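Local coordinates for protein hypoxanthine-guanine phosphoribosyltransferase (Thermus thermophilus, PDB 3ACD) that probably transfers a 5-phosphoribosyl group from its diphosphate donor to hypoxanthine or guanine, giving IMP or GMP in magnesium-dependent purine salvage, at residues A31-G36 against I144-F149; F49-D54 against A129-K134; G160-R163 against D167-L170. One frame throughout, in Å; residues are numbered along the deposited sequence.

Interaction 1 of 3, residues A31-G36 against I144-F149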
# COMPACT_ATOMS: atom_id res chain seq x y z
N ALA A 31 7.03 14.92 -9.90
CA ALA A 31 8.25 14.61 -10.63
C ALA A 31 8.89 15.89 -11.16
O ALA A 31 10.11 16.06 -11.10
CB ALA A 31 7.95 13.66 -11.78
N ARG A 32 8.06 16.80 -11.66
CA ARG A 32 8.53 18.07 -12.18
C ARG A 32 9.06 18.97 -11.06
O ARG A 32 10.15 19.52 -11.17
CB ARG A 32 7.41 18.80 -12.92
CG ARG A 32 7.78 20.20 -13.39
CD ARG A 32 6.59 20.95 -13.96
NE ARG A 32 6.06 20.31 -15.16
CZ ARG A 32 5.07 20.81 -15.89
NH1 ARG A 32 4.50 21.96 -15.55
NH2 ARG A 32 4.64 20.16 -16.97
N ASP A 33 8.28 19.10 -10.00
CA ASP A 33 8.66 19.94 -8.86
C ASP A 33 9.92 19.44 -8.16
O ASP A 33 10.70 20.24 -7.64
CB ASP A 33 7.53 20.01 -7.83
CG ASP A 33 6.32 20.78 -8.34
OD1 ASP A 33 6.40 21.37 -9.44
OD2 ASP A 33 5.29 20.80 -7.63
N TYR A 34 10.11 18.12 -8.15
CA TYR A 34 11.26 17.53 -7.47
C TYR A 34 12.38 17.07 -8.39
O TYR A 34 13.18 16.21 -8.01
CB TYR A 34 10.80 16.36 -6.60
CG TYR A 34 10.05 16.80 -5.37
CD1 TYR A 34 10.66 16.80 -4.12
CD2 TYR A 34 8.73 17.25 -5.46
CE1 TYR A 34 9.99 17.23 -2.99
CE2 TYR A 34 8.05 17.69 -4.33
CZ TYR A 34 8.68 17.67 -3.10
OH TYR A 34 8.01 18.11 -1.98
N GLN A 35 12.46 17.64 -9.58
CA GLN A 35 13.52 17.27 -10.51
C GLN A 35 14.86 17.51 -9.83
O GLN A 35 15.06 18.53 -9.17
CB GLN A 35 13.42 18.09 -11.80
CG GLN A 35 13.46 19.60 -11.58
CD GLN A 35 13.24 20.38 -12.86
OE1 GLN A 35 14.00 20.24 -13.83
NE2 GLN A 35 12.19 21.20 -12.89
N GLY A 36 15.77 16.55 -9.97
CA GLY A 36 17.09 16.67 -9.38
C GLY A 36 17.13 16.37 -7.89
O GLY A 36 18.18 16.48 -7.26
N ILE A 144 -1.82 21.50 1.67
CA ILE A 144 -1.97 20.34 0.81
C ILE A 144 -1.46 20.85 -0.53
O ILE A 144 -2.16 21.58 -1.25
CB ILE A 144 -3.43 19.88 0.65
CG1 ILE A 144 -4.03 19.55 2.02
CG2 ILE A 144 -3.47 18.62 -0.22
CD1 ILE A 144 -5.47 19.05 1.95
N HIS A 145 -0.22 20.49 -0.86
CA HIS A 145 0.40 20.93 -2.10
C HIS A 145 -0.05 20.13 -3.31
O HIS A 145 -0.06 20.65 -4.43
CB HIS A 145 1.92 20.85 -1.95
CG HIS A 145 2.43 21.54 -0.73
ND1 HIS A 145 2.31 21.01 0.53
CD2 HIS A 145 3.01 22.76 -0.57
CE1 HIS A 145 2.79 21.86 1.42
NE2 HIS A 145 3.22 22.93 0.77
N TYR A 146 -0.41 18.87 -3.08
CA TYR A 146 -0.86 18.00 -4.15
C TYR A 146 -2.17 17.35 -3.73
O TYR A 146 -2.18 16.33 -3.03
CB TYR A 146 0.22 16.94 -4.42
CG TYR A 146 1.56 17.56 -4.72
CD1 TYR A 146 1.80 18.19 -5.93
CD2 TYR A 146 2.57 17.55 -3.76
CE1 TYR A 146 3.03 18.81 -6.19
CE2 TYR A 146 3.79 18.17 -4.00
CZ TYR A 146 4.02 18.79 -5.21
OH TYR A 146 5.22 19.40 -5.45
N LEU A 147 -3.27 17.96 -4.15
CA LEU A 147 -4.59 17.47 -3.80
C LEU A 147 -5.29 16.80 -4.96
O LEU A 147 -5.33 17.32 -6.07
CB LEU A 147 -5.46 18.64 -3.30
CG LEU A 147 -6.91 18.29 -2.98
CD1 LEU A 147 -6.96 17.29 -1.83
CD2 LEU A 147 -7.67 19.57 -2.62
N GLY A 148 -5.85 15.62 -4.70
CA GLY A 148 -6.56 14.92 -5.75
C GLY A 148 -7.88 15.61 -6.04
O GLY A 148 -8.09 16.14 -7.13
N PHE A 149 -8.76 15.62 -5.05
CA PHE A 149 -10.09 16.22 -5.22
C PHE A 149 -10.59 16.94 -3.97
O PHE A 149 -10.45 16.44 -2.85
CB PHE A 149 -11.11 15.13 -5.55
CG PHE A 149 -10.73 14.27 -6.73
CD1 PHE A 149 -11.11 14.63 -8.02
CD2 PHE A 149 -10.02 13.09 -6.54
CE1 PHE A 149 -10.78 13.82 -9.11
CE2 PHE A 149 -9.68 12.28 -7.63
CZ PHE A 149 -10.06 12.65 -8.91
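One hydrogen bond carries the polar part of this contact: the phenol of Tyr146 donates from OH to OD2 of Asp33, 2.6 Å away. The two side chains approach from opposite directions, and OD2 sits at the edge of the Tyr146 ring, in its plane. The bond arrives on the anti lone pair of OD2, the one turned away from OD1, and the carboxylate is twisted 40° from the ring. Tyr146 has CG beside its backbone N and anti to its carbonyl carbon (chi1 -55°), which sends the phenol off strand 146-150 toward the last turn of helix 16-33.

The van der Waals part is smaller. Tyr34, the first residue past the helix, brings its ring edge to the same phenol, CE2 of Tyr34 lying 3.5 Å from OH of Tyr146; the carbon-carbon part is CE2 of Tyr34 to CZ of Tyr146, 4.3 Å. CB of His145 rests over one face of the Tyr146 ring, offset toward its rim, and Leu26, Glu29 and Ile30 of the helix also touch that ring.

Arg127 of strand 125-130 completes the polar group: its NH1 is hydrogen-bonded to Tyr146 OH and forms a long, weak ion pair with Asp33. The buried hydroxyl is thus hydrogen-bonded to both a carboxylate and a guanidinium, which probably polarises the O-H, and its bond to Asp33 joins the helix end to strand 146-150.

Interaction 2 of 3, residues F49-D54 against A129-K134. With IMP (inosinic acid), chain B.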
# COMPACT_ATOMS: atom_id res chain seq x y z
N PHE A 49 -2.71 3.78 1.75
CA PHE A 49 -1.85 2.83 1.05
C PHE A 49 -2.11 2.58 -0.43
O PHE A 49 -1.16 2.31 -1.17
CB PHE A 49 -1.79 1.50 1.84
CG PHE A 49 -2.81 0.48 1.43
CD1 PHE A 49 -2.47 -0.55 0.56
CD2 PHE A 49 -4.09 0.51 1.97
CE1 PHE A 49 -3.39 -1.54 0.23
CE2 PHE A 49 -5.03 -0.49 1.65
CZ PHE A 49 -4.67 -1.51 0.78
N ILE A 50 -3.36 2.70 -0.89
CA ILE A 50 -3.64 2.49 -2.31
C ILE A 50 -3.26 3.75 -3.09
O ILE A 50 -2.66 3.67 -4.17
CB ILE A 50 -5.13 2.10 -2.53
CG1 ILE A 50 -5.38 0.74 -1.86
CG2 ILE A 50 -5.46 2.03 -4.02
CD1 ILE A 50 -6.74 0.10 -2.15
N PHE A 51 -3.60 4.91 -2.54
CA PHE A 51 -3.24 6.19 -3.15
C PHE A 51 -1.71 6.20 -3.29
O PHE A 51 -1.16 6.57 -4.33
CB PHE A 51 -3.72 7.33 -2.25
CG PHE A 51 -3.25 8.70 -2.68
CD1 PHE A 51 -3.31 9.10 -4.01
CD2 PHE A 51 -2.82 9.62 -1.73
CE1 PHE A 51 -2.94 10.40 -4.39
CE2 PHE A 51 -2.45 10.92 -2.09
CZ PHE A 51 -2.51 11.31 -3.43
N MET A 52 -1.03 5.78 -2.23
CA MET A 52 0.43 5.72 -2.22
C MET A 52 0.95 4.79 -3.32
O MET A 52 1.84 5.16 -4.10
CB MET A 52 0.92 5.21 -0.86
CG MET A 52 2.43 5.05 -0.75
SD MET A 52 3.31 6.59 -0.40
CE MET A 52 4.89 5.93 0.19
N ALA A 53 0.39 3.58 -3.39
CA ALA A 53 0.81 2.61 -4.40
C ALA A 53 0.69 3.15 -5.82
O ALA A 53 1.58 2.95 -6.64
CB ALA A 53 -0.00 1.32 -4.25
N ASP A 54 -0.42 3.82 -6.12
CA ASP A 54 -0.62 4.36 -7.46
C ASP A 54 0.23 5.61 -7.71
O ASP A 54 0.79 5.78 -8.79
CB ASP A 54 -2.10 4.69 -7.69
CG ASP A 54 -2.97 3.45 -7.73
OD1 ASP A 54 -2.42 2.33 -7.70
OD2 ASP A 54 -4.21 3.60 -7.81
N ALA A 129 0.70 15.49 0.09
CA ALA A 129 -0.09 14.96 -1.01
C ALA A 129 -1.27 14.26 -0.34
O ALA A 129 -1.08 13.44 0.56
CB ALA A 129 0.72 13.96 -1.83
N ALA A 130 -2.48 14.60 -0.76
CA ALA A 130 -3.69 14.01 -0.20
C ALA A 130 -4.68 13.73 -1.32
O ALA A 130 -4.86 14.56 -2.21
CB ALA A 130 -4.31 14.96 0.82
N LEU A 131 -5.31 12.57 -1.29
CA LEU A 131 -6.27 12.24 -2.34
C LEU A 131 -7.50 13.14 -2.25
O LEU A 131 -7.97 13.65 -3.27
CB LEU A 131 -6.72 10.78 -2.24
CG LEU A 131 -7.70 10.35 -3.34
CD1 LEU A 131 -7.00 10.37 -4.70
CD2 LEU A 131 -8.21 8.96 -3.03
N LEU A 132 -8.01 13.35 -1.04
CA LEU A 132 -9.21 14.15 -0.84
C LEU A 132 -9.10 15.18 0.28
O LEU A 132 -8.22 15.09 1.14
CB LEU A 132 -10.39 13.24 -0.52
CG LEU A 132 -10.69 12.07 -1.47
CD1 LEU A 132 -11.65 11.10 -0.78
CD2 LEU A 132 -11.27 12.59 -2.77
N SER A 133 -10.02 16.14 0.28
CA SER A 133 -10.06 17.16 1.31
C SER A 133 -11.49 17.70 1.43
O SER A 133 -12.14 17.98 0.42
CB SER A 133 -9.11 18.31 0.99
OG SER A 133 -9.18 19.31 2.00
N LYS A 134 -11.96 17.82 2.67
CA LYS A 134 -13.30 18.34 2.97
C LYS A 134 -13.08 19.64 3.75
O LYS A 134 -13.25 19.68 4.97
CB LYS A 134 -14.07 17.32 3.83
CG LYS A 134 -14.32 15.99 3.12
CD LYS A 134 -15.15 15.02 3.96
CE LYS A 134 -14.40 14.55 5.19
NZ LYS A 134 -15.16 13.49 5.93
P IMP B . -8.73 14.64 10.38
O1P IMP B . -10.02 15.13 10.91
O2P IMP B . -7.64 14.66 11.56
O3P IMP B . -8.25 15.58 9.17
O5' IMP B . -8.94 13.13 9.84
C5' IMP B . -7.87 12.20 9.94
C4' IMP B . -8.28 10.81 9.44
O4' IMP B . -9.72 10.62 9.56
C3' IMP B . -8.04 10.69 7.91
O3' IMP B . -6.67 10.40 7.61
C2' IMP B . -8.96 9.51 7.57
O2' IMP B . -8.32 8.26 7.81
C1' IMP B . -10.15 9.71 8.53
N9 IMP B . -11.30 10.26 7.77
C8 IMP B . -11.77 11.56 7.78
N7 IMP B . -12.80 11.67 6.99
C5 IMP B . -13.05 10.47 6.42
C6 IMP B . -14.02 9.97 5.49
O6 IMP B . -14.87 10.71 5.02
N1 IMP B . -13.96 8.65 5.13
C2 IMP B . -13.01 7.81 5.66
N3 IMP B . -12.11 8.25 6.52
C4 IMP B . -12.09 9.55 6.92
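The ring of Phe51 lies against the backbone bend at Leu131, with CB of Leu131 over its centre, 4.0 Å from the centroid and 8° off the ring normal, a CH-pi contact. The side chains run antiparallel alongside one another, and CD1 of Leu131 meets CD1 of Phe51 at 4.0 Å. On the strand side, CE2 of Phe51 comes to 3.4 Å from N of Leu131, while the carbonyl of Ala129 stands at the ring's edge and CB of Ala129 is 4.4 Å from the same CE2.

Phe51 reaches across because its CG is anti to the backbone N (chi1 172°), which carries the ring off helix 49-56 toward the strand. An alanine here would probably leave a gap between helix and sheet, and Leu131 CB without the ring face it rests on. Val101 of strand 97-102 also touches the ring, and Tyr159 packs on Leu131. Phe49 of the helix stacks edge-to-face on Phe67 of the second subunit.

Beyond the bend, strand 132-133 leads to Lys134, whose NZ donates to O6 of IMP at 2.9 Å and to N7 of IMP at 3.2 Å, and also to the carbonyl of Ala154. This is the type I phosphoribosyltransferase fold: a central parallel sheet flanked by helices, with the nucleotide bound at the C-terminal ends of its strands and the loops after them, here with a lysine reading the purine's O6 and N7.

Interaction 3 of 3, residues G160-R163 against D167-L170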
# COMPACT_ATOMS: atom_id res chain seq x y z
N GLY A 160 -8.94 2.34 -0.49
CA GLY A 160 -8.10 2.41 0.70
C GLY A 160 -8.81 2.91 1.95
O GLY A 160 -8.46 2.52 3.07
N LEU A 161 -9.80 3.77 1.77
CA LEU A 161 -10.55 4.32 2.90
C LEU A 161 -11.62 3.33 3.34
O LEU A 161 -12.31 2.74 2.51
CB LEU A 161 -11.18 5.67 2.52
CG LEU A 161 -10.20 6.84 2.33
CD1 LEU A 161 -9.29 6.57 1.14
CD2 LEU A 161 -10.98 8.13 2.10
N ASP A 162 -11.76 3.17 4.65
CA ASP A 162 -12.71 2.21 5.19
C ASP A 162 -14.03 2.75 5.71
O ASP A 162 -14.22 3.95 5.92
CB ASP A 162 -12.06 1.44 6.34
CG ASP A 162 -11.91 2.29 7.58
OD1 ASP A 162 -11.23 3.34 7.51
OD2 ASP A 162 -12.48 1.93 8.63
N ARG A 163 -14.94 1.81 5.91
CA ARG A 163 -16.26 2.04 6.47
C ARG A 163 -16.31 0.91 7.50
O ARG A 163 -16.65 -0.22 7.17
CB ARG A 163 -17.35 1.87 5.41
CG ARG A 163 -18.75 2.09 5.94
CD ARG A 163 -19.78 2.22 4.83
NE ARG A 163 -19.79 1.06 3.93
CZ ARG A 163 -20.81 0.74 3.14
NH1 ARG A 163 -21.91 1.49 3.15
NH2 ARG A 163 -20.74 -0.32 2.35
N ASP A 167 -14.69 -2.27 2.98
CA ASP A 167 -14.71 -1.47 1.76
C ASP A 167 -13.45 -0.74 1.31
O ASP A 167 -13.52 0.11 0.41
CB ASP A 167 -15.87 -0.47 1.82
CG ASP A 167 -17.22 -1.15 1.99
OD1 ASP A 167 -17.50 -2.10 1.24
OD2 ASP A 167 -17.99 -0.73 2.88
N ARG A 168 -12.30 -1.04 1.90
CA ARG A 168 -11.06 -0.40 1.48
C ARG A 168 -10.70 -0.91 0.08
O ARG A 168 -9.97 -0.26 -0.66
CB ARG A 168 -9.89 -0.75 2.42
CG ARG A 168 -9.99 -0.22 3.85
CD ARG A 168 -8.71 -0.59 4.60
NE ARG A 168 -8.78 -0.35 6.04
CZ ARG A 168 -8.68 0.85 6.62
NH1 ARG A 168 -8.49 1.94 5.89
NH2 ARG A 168 -8.76 0.94 7.94
N ASN A 169 -11.24 -2.08 -0.28
CA ASN A 169 -10.94 -2.69 -1.57
C ASN A 169 -11.72 -2.20 -2.79
O ASN A 169 -11.44 -2.63 -3.91
CB ASN A 169 -11.05 -4.22 -1.45
CG ASN A 169 -12.43 -4.69 -1.00
OD1 ASN A 169 -13.04 -4.09 -0.11
ND2 ASN A 169 -12.91 -5.77 -1.59
N LEU A 170 -12.68 -1.30 -2.59
CA LEU A 170 -13.43 -0.76 -3.72
C LEU A 170 -12.43 0.04 -4.57
O LEU A 170 -11.66 0.84 -4.05
CB LEU A 170 -14.56 0.16 -3.24
CG LEU A 170 -15.93 -0.48 -2.95
CD1 LEU A 170 -15.79 -1.73 -2.11
CD2 LEU A 170 -16.82 0.55 -2.25
O HOH W 1 -8.22 4.72 7.26
O HOH W 2 -8.90 3.24 9.68
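Asp162 runs alongside Arg168, its carboxylate stacked on the guanidinium, planes 27° apart. CB of Asp162 sits over the centre of the Arg168 group, 3.4 Å from CZ. OD1 of Asp162 is 3.5 Å from NH2 of Arg168 but well out of its plane, so that salt bridge is one of charge alone; two waters, one of them weakly held by OD1, link the groups instead. The other oxygen, OD2, is bonded to the backbone N of Gln165.

In its own plane Arg168 donates from NH1 to O of Gly160 at 2.9 Å, nearly along the C=O axis, while N of Gly160 returns a bond to O of Arg168 at 2.8 Å.

Arg163 and Asp167 cross obliquely, planes 47° apart, in a salt bridge. Bent at chi3 (57°), Arg163 turns side-on to OD2 of Asp167: NE, 2.7 Å from it, comes nearly along the C-O axis, and NH2, at 2.8 Å, from above the carboxylate plane.

Asp162 is a GMP-binding residue, and Leu161 lies close to the bound IMP. The loop between strands 156-157 and 174-175 thus folds back on itself through a type I turn from Asp167 to Leu170: Tyr157 of the first strand meets Arg163 by cation-pi, Leu161 packs on Val156, and Asn169 reaches the second subunit.

Interaction 2 is the core contact, close to the chain's centre and mainly ring-on-aliphatic and ring-on-backbone packing; interaction 1, farther out, buries two tyrosines but leaves its aspartate exposed, and interaction 3 is partly buried, in a loop held by salt bridges and hydrogen bonds. Interactions 1 and 2 hold the same sheet: strands 125-130 and 146-150 are neighbours, with a probable backbone bond from Ala130 N to Tyr146 O, and on the chain interaction 2 is nested inside the loop closed by interaction 1. Interaction 3 follows in series and meets interaction 2 by packing, Ile50 CD1 lying 3.5 Å from Gly160 N. Both of these also touch the second subunit, whereas interaction 1 does not.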